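Local coordinates for uncharacterized protein BF1531 (Bacteroides fragilis, PDB 3SLR) that is of unknown function but, through its FkbH-type N-terminal domain and a magnesium-binding phosphatase-like domain, may hydrolyse ester bonds, at residues A[124-129]-A[208-213]; A[33-38]-A[201-206]; A[59-64]-A[82-87]; A[184-189]-A[195-200]. All coordinates share one frame; numbering follows the deposited sequence.

Contact 1 of 4, residues A[124-129]-A[208-213]; sequences IYYNYP and SRTIDI
Strand 122-126, inside the parallel sheet of the FkbH-type domain, presents Ile124 and Tyr126 to Thr210 and Ile213 of helix 203-217. The phenol does the most specific work: Tyr126 OH donates a short hydrogen bond of 2.6 Å to Thr210 OG1, which lies in the ring plane beyond the edge. The two side chains meet at about a right angle, and Thr210 CG2 also stands 3.7 Å from Tyr126 OH. With chi1 at -57°, Thr210 OG1 lies beside its backbone N, where it can meet both Tyr126 OH and, one turn earlier in its helix, Ile206 O. This is the layered alpha/beta arrangement of the SGNH hydrolase clan, to which the domain is assigned: a helix laid over a parallel sheet, here with strand and helix segment axes 10.2 Å apart and their N-to-C directions 150° apart, closer to antiparallel than parallel. One turn on, the isoleucines slide past each other in opposite directions. Ile124 CD1 reaches Ile213 CG2 at 3.9 Å, while Ile213 CD1 reaches Ile124 CG2 at 4.0 Å. Neighbouring strand 79-83 closes in as well, Phe83 meeting the Tyr126 ring edge-to-face and Ile81 touching Thr210.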
# COMPACT_ATOMS: atom_id res chain seq x y z
N ILE A 124 -14.17 2.87 -1.67
CA ILE A 124 -12.77 3.16 -1.39
C ILE A 124 -12.60 4.67 -1.35
O ILE A 124 -12.94 5.37 -2.32
CB ILE A 124 -11.85 2.53 -2.44
CG1 ILE A 124 -12.03 1.01 -2.46
CG2 ILE A 124 -10.40 2.88 -2.13
CD1 ILE A 124 -11.36 0.34 -3.64
N TYR A 125 -12.08 5.18 -0.24
CA TYR A 125 -12.10 6.61 0.02
C TYR A 125 -10.70 7.08 0.36
O TYR A 125 -10.10 6.60 1.32
CB TYR A 125 -13.06 6.90 1.19
CG TYR A 125 -13.37 8.37 1.40
CD1 TYR A 125 -12.52 9.18 2.14
CD2 TYR A 125 -14.51 8.95 0.86
CE1 TYR A 125 -12.79 10.53 2.33
CE2 TYR A 125 -14.80 10.30 1.04
CZ TYR A 125 -13.93 11.08 1.77
OH TYR A 125 -14.20 12.41 1.96
N TYR A 126 -10.15 7.98 -0.46
CA TYR A 126 -8.82 8.54 -0.18
C TYR A 126 -8.89 9.48 1.01
O TYR A 126 -9.70 10.40 1.01
CB TYR A 126 -8.26 9.31 -1.39
CG TYR A 126 -8.11 8.46 -2.63
CD1 TYR A 126 -8.94 8.64 -3.73
CD2 TYR A 126 -7.14 7.45 -2.70
CE1 TYR A 126 -8.81 7.86 -4.86
CE2 TYR A 126 -7.02 6.66 -3.84
CZ TYR A 126 -7.85 6.87 -4.91
OH TYR A 126 -7.73 6.08 -6.05
N ASN A 127 -8.06 9.26 2.02
CA ASN A 127 -7.98 10.21 3.12
C ASN A 127 -7.12 11.41 2.72
O ASN A 127 -6.75 11.55 1.55
CB ASN A 127 -7.53 9.56 4.44
CG ASN A 127 -6.12 8.99 4.38
OD1 ASN A 127 -5.44 9.07 3.34
ND2 ASN A 127 -5.67 8.41 5.50
N TYR A 128 -6.81 12.26 3.69
CA TYR A 128 -6.36 13.63 3.39
C TYR A 128 -4.93 13.94 3.83
O TYR A 128 -4.66 14.11 5.02
CB TYR A 128 -7.31 14.63 4.06
CG TYR A 128 -8.75 14.56 3.61
CD1 TYR A 128 -9.67 13.72 4.24
CD2 TYR A 128 -9.21 15.37 2.57
CE1 TYR A 128 -11.00 13.67 3.81
CE2 TYR A 128 -10.53 15.34 2.16
CZ TYR A 128 -11.42 14.49 2.78
OH TYR A 128 -12.73 14.46 2.35
N PRO A 129 -3.99 14.04 2.87
CA PRO A 129 -2.66 14.51 3.27
C PRO A 129 -2.73 15.95 3.77
O PRO A 129 -3.45 16.77 3.19
CB PRO A 129 -1.84 14.47 1.97
CG PRO A 129 -2.68 13.68 0.98
CD PRO A 129 -4.11 13.82 1.42
N SER A 208 -1.84 1.93 -8.12
CA SER A 208 -1.38 0.65 -7.59
C SER A 208 -1.98 0.42 -6.20
O SER A 208 -2.47 -0.66 -5.91
CB SER A 208 0.15 0.59 -7.57
OG SER A 208 0.59 -0.68 -7.13
N ARG A 209 -1.93 1.44 -5.36
CA ARG A 209 -2.48 1.35 -4.01
C ARG A 209 -4.00 1.20 -3.99
O ARG A 209 -4.57 0.66 -3.03
CB ARG A 209 -2.07 2.57 -3.18
CG ARG A 209 -0.57 2.61 -2.85
CD ARG A 209 -0.19 1.54 -1.83
NE ARG A 209 -0.93 1.72 -0.59
CZ ARG A 209 -0.42 2.21 0.54
NH1 ARG A 209 0.87 2.56 0.61
NH2 ARG A 209 -1.20 2.34 1.61
N THR A 210 -4.66 1.68 -5.04
CA THR A 210 -6.11 1.54 -5.15
C THR A 210 -6.45 0.11 -5.56
O THR A 210 -7.32 -0.53 -4.98
CB THR A 210 -6.69 2.54 -6.17
OG1 THR A 210 -6.32 3.86 -5.76
CG2 THR A 210 -8.20 2.43 -6.26
N ILE A 211 -5.73 -0.39 -6.56
CA ILE A 211 -5.97 -1.75 -7.02
C ILE A 211 -5.56 -2.77 -5.95
O ILE A 211 -6.18 -3.83 -5.85
CB ILE A 211 -5.31 -2.04 -8.38
CG1 ILE A 211 -5.93 -1.19 -9.50
CG2 ILE A 211 -5.42 -3.54 -8.73
CD1 ILE A 211 -7.47 -1.35 -9.67
N ASP A 212 -4.55 -2.46 -5.13
CA ASP A 212 -4.16 -3.38 -4.05
C ASP A 212 -5.38 -3.68 -3.19
O ASP A 212 -5.56 -4.82 -2.73
CB ASP A 212 -3.08 -2.78 -3.13
CG ASP A 212 -1.71 -2.62 -3.79
OD1 ASP A 212 -1.42 -3.30 -4.80
OD2 ASP A 212 -0.92 -1.80 -3.28
N ILE A 213 -6.20 -2.66 -2.95
CA ILE A 213 -7.36 -2.82 -2.07
C ILE A 213 -8.42 -3.68 -2.76
O ILE A 213 -8.93 -4.63 -2.18
CB ILE A 213 -7.96 -1.46 -1.66
CG1 ILE A 213 -6.99 -0.72 -0.74
CG2 ILE A 213 -9.30 -1.67 -0.95
CD1 ILE A 213 -7.32 0.79 -0.54

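Contact 2 of 4, residues A[33-38]-A[201-206]; sequences TQLLAT and DALPII
Leu203 carries CG beside its backbone N (chi1 -80°), sending its two methyls forward to Leu35 and Leu36 of the other helix, whereas Leu36 has CG anti to N (chi1 -180°), which directs CD1 toward Ile206. Here the first turns of helices 34-46 and 203-217 meet beside the parallel sheet of the alpha/beta domain; the former is the helix of the beta-alpha-beta crossover linking strands 22-29 and 50-55. Leu203 works as a fork. Its CD1 branch lies against Leu35, 3.8 Å from CB and 4.1 Å from CD1, with the two side chains passing at a slant. The other branch goes straight to the backbone, Leu203 CD2 lying 3.9 Å from Leu36 CA, so the leucine fits closely against the first turn of the opposing helix. The interface is wholly apolar. Around it, helix 6-12 brings Phe6 to the more open Leu35 side, and on the inner side Leu173 and Ile176 of helix 173-180 cover Ile206. At the sheet-facing end the packing closes with a single pair of methyls, Leu36 CD1 and Ile206 CG2, 4.1 Å apart.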
# COMPACT_ATOMS: atom_id res chain seq x y z
N THR A 33 -10.32 13.97 -13.00
CA THR A 33 -10.05 12.55 -12.74
C THR A 33 -9.72 11.70 -13.97
O THR A 33 -9.57 10.48 -13.85
CB THR A 33 -11.24 11.87 -11.97
OG1 THR A 33 -12.47 12.14 -12.64
CG2 THR A 33 -11.33 12.39 -10.55
N GLN A 34 -9.60 12.31 -15.14
CA GLN A 34 -9.46 11.51 -16.36
C GLN A 34 -8.20 10.65 -16.41
O GLN A 34 -8.26 9.50 -16.83
CB GLN A 34 -9.58 12.37 -17.63
CG GLN A 34 -10.90 13.11 -17.76
CD GLN A 34 -10.89 14.48 -17.07
OE1 GLN A 34 -9.95 14.83 -16.36
NE2 GLN A 34 -11.95 15.26 -17.30
N LEU A 35 -7.06 11.19 -15.99
CA LEU A 35 -5.84 10.41 -15.99
C LEU A 35 -5.86 9.35 -14.89
O LEU A 35 -5.38 8.24 -15.07
CB LEU A 35 -4.61 11.30 -15.84
CG LEU A 35 -4.39 12.29 -16.98
CD1 LEU A 35 -3.02 12.94 -16.85
CD2 LEU A 35 -4.53 11.60 -18.32
N LEU A 36 -6.42 9.71 -13.74
CA LEU A 36 -6.53 8.76 -12.64
C LEU A 36 -7.43 7.59 -13.05
O LEU A 36 -7.15 6.43 -12.72
CB LEU A 36 -7.08 9.44 -11.38
CG LEU A 36 -7.27 8.59 -10.12
CD1 LEU A 36 -5.96 7.94 -9.68
CD2 LEU A 36 -7.86 9.43 -8.99
N ALA A 37 -8.49 7.88 -13.78
CA ALA A 37 -9.36 6.82 -14.31
C ALA A 37 -8.59 5.85 -15.21
O ALA A 37 -8.69 4.63 -15.05
CB ALA A 37 -10.54 7.42 -15.07
N THR A 38 -7.83 6.40 -16.15
CA THR A 38 -7.01 5.59 -17.03
C THR A 38 -6.03 4.74 -16.23
O THR A 38 -5.90 3.53 -16.46
CB THR A 38 -6.25 6.46 -18.03
OG1 THR A 38 -7.18 7.11 -18.90
CG2 THR A 38 -5.31 5.61 -18.87
N ASP A 201 4.11 11.31 -11.94
CA ASP A 201 4.82 10.22 -11.29
C ASP A 201 4.08 9.71 -10.06
O ASP A 201 4.33 8.59 -9.61
CB ASP A 201 6.25 10.64 -10.96
CG ASP A 201 7.09 10.84 -12.20
OD1 ASP A 201 7.06 9.95 -13.08
OD2 ASP A 201 7.77 11.88 -12.30
N ALA A 202 3.16 10.51 -9.55
CA ALA A 202 2.33 10.08 -8.43
C ALA A 202 1.18 9.20 -8.89
O ALA A 202 0.72 8.34 -8.13
CB ALA A 202 1.79 11.29 -7.69
N LEU A 203 0.71 9.41 -10.11
CA LEU A 203 -0.46 8.69 -10.61
C LEU A 203 -0.37 7.16 -10.49
O LEU A 203 -1.29 6.54 -9.97
CB LEU A 203 -0.81 9.11 -12.05
CG LEU A 203 -1.58 10.42 -12.24
CD1 LEU A 203 -1.46 10.90 -13.68
CD2 LEU A 203 -3.05 10.24 -11.84
N PRO A 204 0.74 6.55 -10.95
CA PRO A 204 0.84 5.09 -10.85
C PRO A 204 0.97 4.60 -9.41
O PRO A 204 0.63 3.45 -9.13
CB PRO A 204 2.14 4.76 -11.59
CG PRO A 204 2.55 5.99 -12.29
CD PRO A 204 1.89 7.16 -11.64
N ILE A 205 1.48 5.44 -8.51
CA ILE A 205 1.52 5.06 -7.10
C ILE A 205 0.11 4.94 -6.55
O ILE A 205 -0.22 3.96 -5.89
CB ILE A 205 2.31 6.08 -6.25
CG1 ILE A 205 3.79 6.06 -6.66
CG2 ILE A 205 2.12 5.78 -4.78
CD1 ILE A 205 4.62 7.22 -6.08
N ILE A 206 -0.73 5.92 -6.84
CA ILE A 206 -2.10 5.88 -6.35
C ILE A 206 -2.94 4.77 -7.02
O ILE A 206 -3.72 4.10 -6.34
CB ILE A 206 -2.80 7.26 -6.49
CG1 ILE A 206 -2.04 8.32 -5.68
CG2 ILE A 206 -4.26 7.17 -6.07
CD1 ILE A 206 -1.53 7.82 -4.35

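Contact 3 of 4, residues A[59-64]-A[82-87]; sequences NQVERQ and IFHSTH
His84 and Glu62 form the polar centre of this contact, a His-carboxylate hydrogen bond in which His84 NE2 donates to Glu62 OE2 over 2.8 Å. The pair sits at the carboxyl end of strand 79-83 in the parallel sheet, against helix 61-66 of the connection that leads into that strand. The N-H points somewhat off the oxygen (147°) and arrives on the syn side, lifted 30° out of the carboxylate plane, although ring and carboxylate planes are nearly aligned. A bend at chi2 (76°) curls the glutamate back so that its end meets the ring edge. Beside the bond lies an apolar wall: Val61 CG1 is 3.7 Å from His84 NE2 and 4.0 Å from Ile82 CG2, and the latter methyl also lies 3.9 Å above one face of the imidazole, toward its rim. In the second shell the opposite ring nitrogen is held too, His84 ND1 being hydrogen-bonded to Tyr125 OH on the adjacent strand 122-126. Hydrogen bonds at both nitrogens would help hold the ring's rotation. Farther along, Ser85 is the N-cap of helix 86-94, its OG bonded both to Lys88 N and to Asp30 OD1.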
# COMPACT_ATOMS: atom_id res chain seq x y z
N ASN A 59 -16.31 17.33 -10.48
CA ASN A 59 -16.81 17.89 -9.23
C ASN A 59 -18.32 17.67 -9.01
O ASN A 59 -19.07 18.61 -8.73
CB ASN A 59 -16.44 19.38 -9.14
CG ASN A 59 -16.76 19.99 -7.79
OD1 ASN A 59 -16.69 19.32 -6.76
ND2 ASN A 59 -17.12 21.27 -7.80
N GLN A 60 -18.75 16.42 -9.13
CA GLN A 60 -20.15 16.07 -8.90
C GLN A 60 -20.30 14.95 -7.88
O GLN A 60 -21.23 14.14 -7.96
CB GLN A 60 -20.84 15.67 -10.22
CG GLN A 60 -20.98 16.82 -11.21
CD GLN A 60 -21.95 16.50 -12.33
OE1 GLN A 60 -22.55 15.43 -12.36
NE2 GLN A 60 -22.10 17.44 -13.26
N VAL A 61 -19.40 14.90 -6.91
CA VAL A 61 -19.44 13.84 -5.91
C VAL A 61 -20.76 13.86 -5.16
O VAL A 61 -21.51 12.89 -5.19
CB VAL A 61 -18.27 13.95 -4.91
CG1 VAL A 61 -18.43 12.91 -3.81
CG2 VAL A 61 -16.95 13.77 -5.63
N GLU A 62 -21.03 14.97 -4.48
CA GLU A 62 -22.25 15.08 -3.69
C GLU A 62 -23.49 14.99 -4.58
O GLU A 62 -24.46 14.31 -4.25
CB GLU A 62 -22.25 16.38 -2.89
CG GLU A 62 -21.12 16.47 -1.85
CD GLU A 62 -19.76 16.78 -2.47
OE1 GLU A 62 -19.71 17.29 -3.61
OE2 GLU A 62 -18.74 16.52 -1.81
N ARG A 63 -23.45 15.68 -5.71
CA ARG A 63 -24.56 15.69 -6.66
C ARG A 63 -25.00 14.28 -7.03
O ARG A 63 -26.19 13.95 -6.99
CB ARG A 63 -24.15 16.47 -7.92
CG ARG A 63 -24.87 16.06 -9.20
CD ARG A 63 -26.25 16.70 -9.30
NE ARG A 63 -26.93 16.30 -10.53
CZ ARG A 63 -28.06 16.86 -10.97
NH1 ARG A 63 -28.63 17.85 -10.29
NH2 ARG A 63 -28.61 16.44 -12.10
N GLN A 64 -24.04 13.43 -7.37
CA GLN A 64 -24.34 12.07 -7.81
C GLN A 64 -24.80 11.16 -6.67
O GLN A 64 -25.71 10.36 -6.84
CB GLN A 64 -23.12 11.46 -8.50
CG GLN A 64 -22.84 12.05 -9.88
CD GLN A 64 -23.90 11.65 -10.90
OE1 GLN A 64 -24.16 10.46 -11.11
NE2 GLN A 64 -24.50 12.64 -11.54
N ILE A 82 -14.05 7.36 -4.16
CA ILE A 82 -14.27 8.80 -3.97
C ILE A 82 -12.94 9.49 -3.74
O ILE A 82 -12.16 9.08 -2.87
CB ILE A 82 -15.17 9.08 -2.74
CG1 ILE A 82 -16.46 8.26 -2.79
CG2 ILE A 82 -15.43 10.59 -2.59
CD1 ILE A 82 -17.43 8.66 -3.88
N PHE A 83 -12.68 10.54 -4.51
CA PHE A 83 -11.47 11.33 -4.33
C PHE A 83 -11.84 12.77 -3.98
O PHE A 83 -12.01 13.61 -4.87
CB PHE A 83 -10.62 11.29 -5.61
CG PHE A 83 -9.27 11.95 -5.47
CD1 PHE A 83 -8.77 12.29 -4.21
CD2 PHE A 83 -8.50 12.20 -6.59
CE1 PHE A 83 -7.52 12.88 -4.08
CE2 PHE A 83 -7.25 12.78 -6.48
CZ PHE A 83 -6.75 13.12 -5.22
N HIS A 84 -12.01 13.03 -2.69
CA HIS A 84 -12.09 14.39 -2.15
C HIS A 84 -10.67 14.84 -1.83
O HIS A 84 -9.99 14.23 -1.01
CB HIS A 84 -12.87 14.38 -0.84
CG HIS A 84 -14.36 14.46 -0.99
ND1 HIS A 84 -15.22 13.75 -0.19
CD2 HIS A 84 -15.13 15.21 -1.81
CE1 HIS A 84 -16.47 14.03 -0.53
NE2 HIS A 84 -16.44 14.92 -1.50
N SER A 85 -10.22 15.92 -2.45
CA SER A 85 -8.84 16.37 -2.27
C SER A 85 -8.69 17.31 -1.09
O SER A 85 -9.60 18.10 -0.78
CB SER A 85 -8.32 17.06 -3.53
OG SER A 85 -9.04 18.26 -3.77
N THR A 86 -7.54 17.26 -0.44
CA THR A 86 -7.25 18.24 0.60
C THR A 86 -7.30 19.65 0.02
O THR A 86 -7.77 20.59 0.65
CB THR A 86 -5.88 18.01 1.23
OG1 THR A 86 -5.82 16.68 1.74
CG2 THR A 86 -5.61 19.01 2.37
N HIS A 87 -6.78 19.78 -1.20
CA HIS A 87 -6.70 21.08 -1.85
C HIS A 87 -8.05 21.78 -1.97
O HIS A 87 -8.16 22.99 -1.71
CB HIS A 87 -6.06 20.93 -3.24
CG HIS A 87 -5.52 22.21 -3.79
ND1 HIS A 87 -4.18 22.55 -3.71
CD2 HIS A 87 -6.14 23.26 -4.39
CE1 HIS A 87 -4.01 23.74 -4.25
NE2 HIS A 87 -5.17 24.19 -4.68

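Contact 4 of 4, residues A[184-189]-A[195-200]; sequences FMFDSS and EIILSL
Ser199 fastens its loop to the end of helix 182-185 with two direct hydrogen bonds, one from the backbone and one from the side chain. Ser199 N donates to Met185 O (a selenomethionine) over 2.9 Å, fairly straight at the hydrogen (157°) but rising well out of the carbonyl plane. The hydroxyl, with chi1 at 69° placing OG between N and the carbonyl carbon, donates to Phe184 O over 2.8 Å and lies in that carbonyl's plane. Met185 O also receives a weaker CA-H contact from Leu198 CA at 3.5 Å. A further polar contact has Ile197 O lying in plane at the Phe186 ring edge, 3.5 Å from Phe186 CD1. The apolar share belongs mainly to the same two residues, Phe186 CE1 and Ile197 CD1 approaching to 3.7 Å. Two waters extend the junction. Water 1 donates to Asp187 O (2.9 Å) and to Ile196 O (2.8 Å); water 2 donates to Asp187 OD2 and accepts from Leu200 N. Asp187 is also the N-cap of helix 188-194, with a weak bond from OD1 to Val190 N. Ser199 thus engages the Phe184 and Met185 carbonyls with its OG and N, while OG also accepts from Ala202 N, so the serine ties the end of helix 182-185 to the chain leading into helix 203-217.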
# COMPACT_ATOMS: atom_id res chain seq x y z
N PHE A 184 6.47 16.33 -4.32
CA PHE A 184 6.54 15.32 -5.38
C PHE A 184 5.14 14.92 -5.88
O PHE A 184 4.94 14.67 -7.07
CB PHE A 184 7.29 14.08 -4.85
CG PHE A 184 7.18 12.87 -5.75
CD1 PHE A 184 8.14 12.60 -6.71
CD2 PHE A 184 6.11 12.00 -5.62
CE1 PHE A 184 8.04 11.49 -7.52
CE2 PHE A 184 6.00 10.89 -6.44
CZ PHE A 184 6.97 10.63 -7.38
N MSE A 185 4.18 14.87 -4.96
CA MSE A 185 2.85 14.35 -5.28
C MSE A 185 1.99 15.34 -6.06
O MSE A 185 1.07 14.95 -6.77
CB MSE A 185 2.10 13.97 -3.99
CG MSE A 185 2.80 12.93 -3.13
SE MSE A 185 2.77 11.14 -3.86
CE MSE A 185 0.84 10.82 -3.93
N PHE A 186 2.30 16.62 -5.91
CA PHE A 186 1.50 17.72 -6.46
C PHE A 186 2.34 18.52 -7.45
O PHE A 186 3.50 18.85 -7.17
CB PHE A 186 0.99 18.60 -5.31
CG PHE A 186 0.34 19.88 -5.74
CD1 PHE A 186 -0.87 19.87 -6.43
CD2 PHE A 186 0.91 21.11 -5.42
CE1 PHE A 186 -1.48 21.05 -6.82
CE2 PHE A 186 0.30 22.29 -5.79
CZ PHE A 186 -0.89 22.27 -6.50
N ASP A 187 1.76 18.83 -8.60
CA ASP A 187 2.46 19.59 -9.64
C ASP A 187 1.64 20.85 -9.88
O ASP A 187 0.62 20.84 -10.57
CB ASP A 187 2.54 18.72 -10.91
CG ASP A 187 3.38 19.36 -12.02
OD1 ASP A 187 3.48 20.60 -12.08
OD2 ASP A 187 3.92 18.59 -12.86
N SER A 188 2.07 21.95 -9.27
CA SER A 188 1.30 23.18 -9.34
C SER A 188 0.98 23.63 -10.76
O SER A 188 -0.14 24.00 -11.07
CB SER A 188 2.03 24.31 -8.61
OG SER A 188 1.27 25.49 -8.71
N SER A 189 1.98 23.58 -11.64
CA SER A 189 1.83 24.11 -12.98
C SER A 189 0.76 23.33 -13.76
O SER A 189 -0.07 23.92 -14.45
CB SER A 189 3.17 24.04 -13.72
OG SER A 189 3.10 24.74 -14.95
N GLU A 195 -6.47 21.27 -13.72
CA GLU A 195 -7.23 20.80 -12.56
C GLU A 195 -6.82 19.39 -12.12
O GLU A 195 -7.47 18.77 -11.28
CB GLU A 195 -8.74 20.88 -12.82
CG GLU A 195 -9.37 22.19 -12.43
CD GLU A 195 -9.45 22.36 -10.92
OE1 GLU A 195 -9.94 21.43 -10.24
OE2 GLU A 195 -9.01 23.41 -10.41
N ILE A 196 -5.73 18.89 -12.69
CA ILE A 196 -5.20 17.60 -12.24
C ILE A 196 -4.31 17.82 -11.02
O ILE A 196 -3.37 18.60 -11.07
CB ILE A 196 -4.38 16.91 -13.35
CG1 ILE A 196 -5.26 16.68 -14.59
CG2 ILE A 196 -3.81 15.57 -12.85
CD1 ILE A 196 -4.52 16.04 -15.75
N ILE A 197 -4.63 17.12 -9.92
CA ILE A 197 -4.02 17.41 -8.62
C ILE A 197 -2.87 16.47 -8.29
O ILE A 197 -2.08 16.74 -7.39
CB ILE A 197 -5.08 17.37 -7.48
CG1 ILE A 197 -4.59 18.18 -6.27
CG2 ILE A 197 -5.43 15.94 -7.10
CD1 ILE A 197 -4.93 19.65 -6.38
N LEU A 198 -2.77 15.36 -9.02
CA LEU A 198 -1.66 14.43 -8.82
C LEU A 198 -0.64 14.57 -9.94
O LEU A 198 -0.99 14.70 -11.10
CB LEU A 198 -2.17 12.98 -8.77
CG LEU A 198 -3.06 12.61 -7.58
CD1 LEU A 198 -3.73 11.26 -7.82
CD2 LEU A 198 -2.26 12.60 -6.30
N SER A 199 0.65 14.52 -9.58
CA SER A 199 1.70 14.59 -10.59
C SER A 199 1.76 13.31 -11.42
O SER A 199 1.24 12.26 -11.03
CB SER A 199 3.06 14.84 -9.93
OG SER A 199 3.45 13.70 -9.19
N LEU A 200 2.41 13.40 -12.58
CA LEU A 200 2.51 12.26 -13.49
C LEU A 200 3.13 11.06 -12.80
O LEU A 200 2.73 9.91 -13.05
CB LEU A 200 3.33 12.64 -14.72
CG LEU A 200 3.54 11.55 -15.77
CD1 LEU A 200 2.21 10.98 -16.24
CD2 LEU A 200 4.33 12.09 -16.96
O HOH W 1 -0.71 18.32 -10.40
O HOH W 2 2.73 16.08 -13.57

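How the contacts relate
All four contacts belong to the FkbH-type domain, away from the magnesium site, and illustrate how the parallel sheet of an alpha/beta domain gathers distant segments. Contact 3 is nested within the loop closed by contact 2, and contact 4 within those of contacts 1 and 2. The segments of contacts 1 and 2, centres about 11 Å apart, alternate along the chain, so helix 203-217, late in the domain, packs back against strand 122-126 and helix 34-46 from earlier in it. Neighbouring strands 122-126 and 79-83 join contact 1 to contact 3, the centres of the two about 14 Å apart. Contact 4, about 10 Å from contact 2 centre to centre, packs Ile197 on Phe83 and His87 of contact 3.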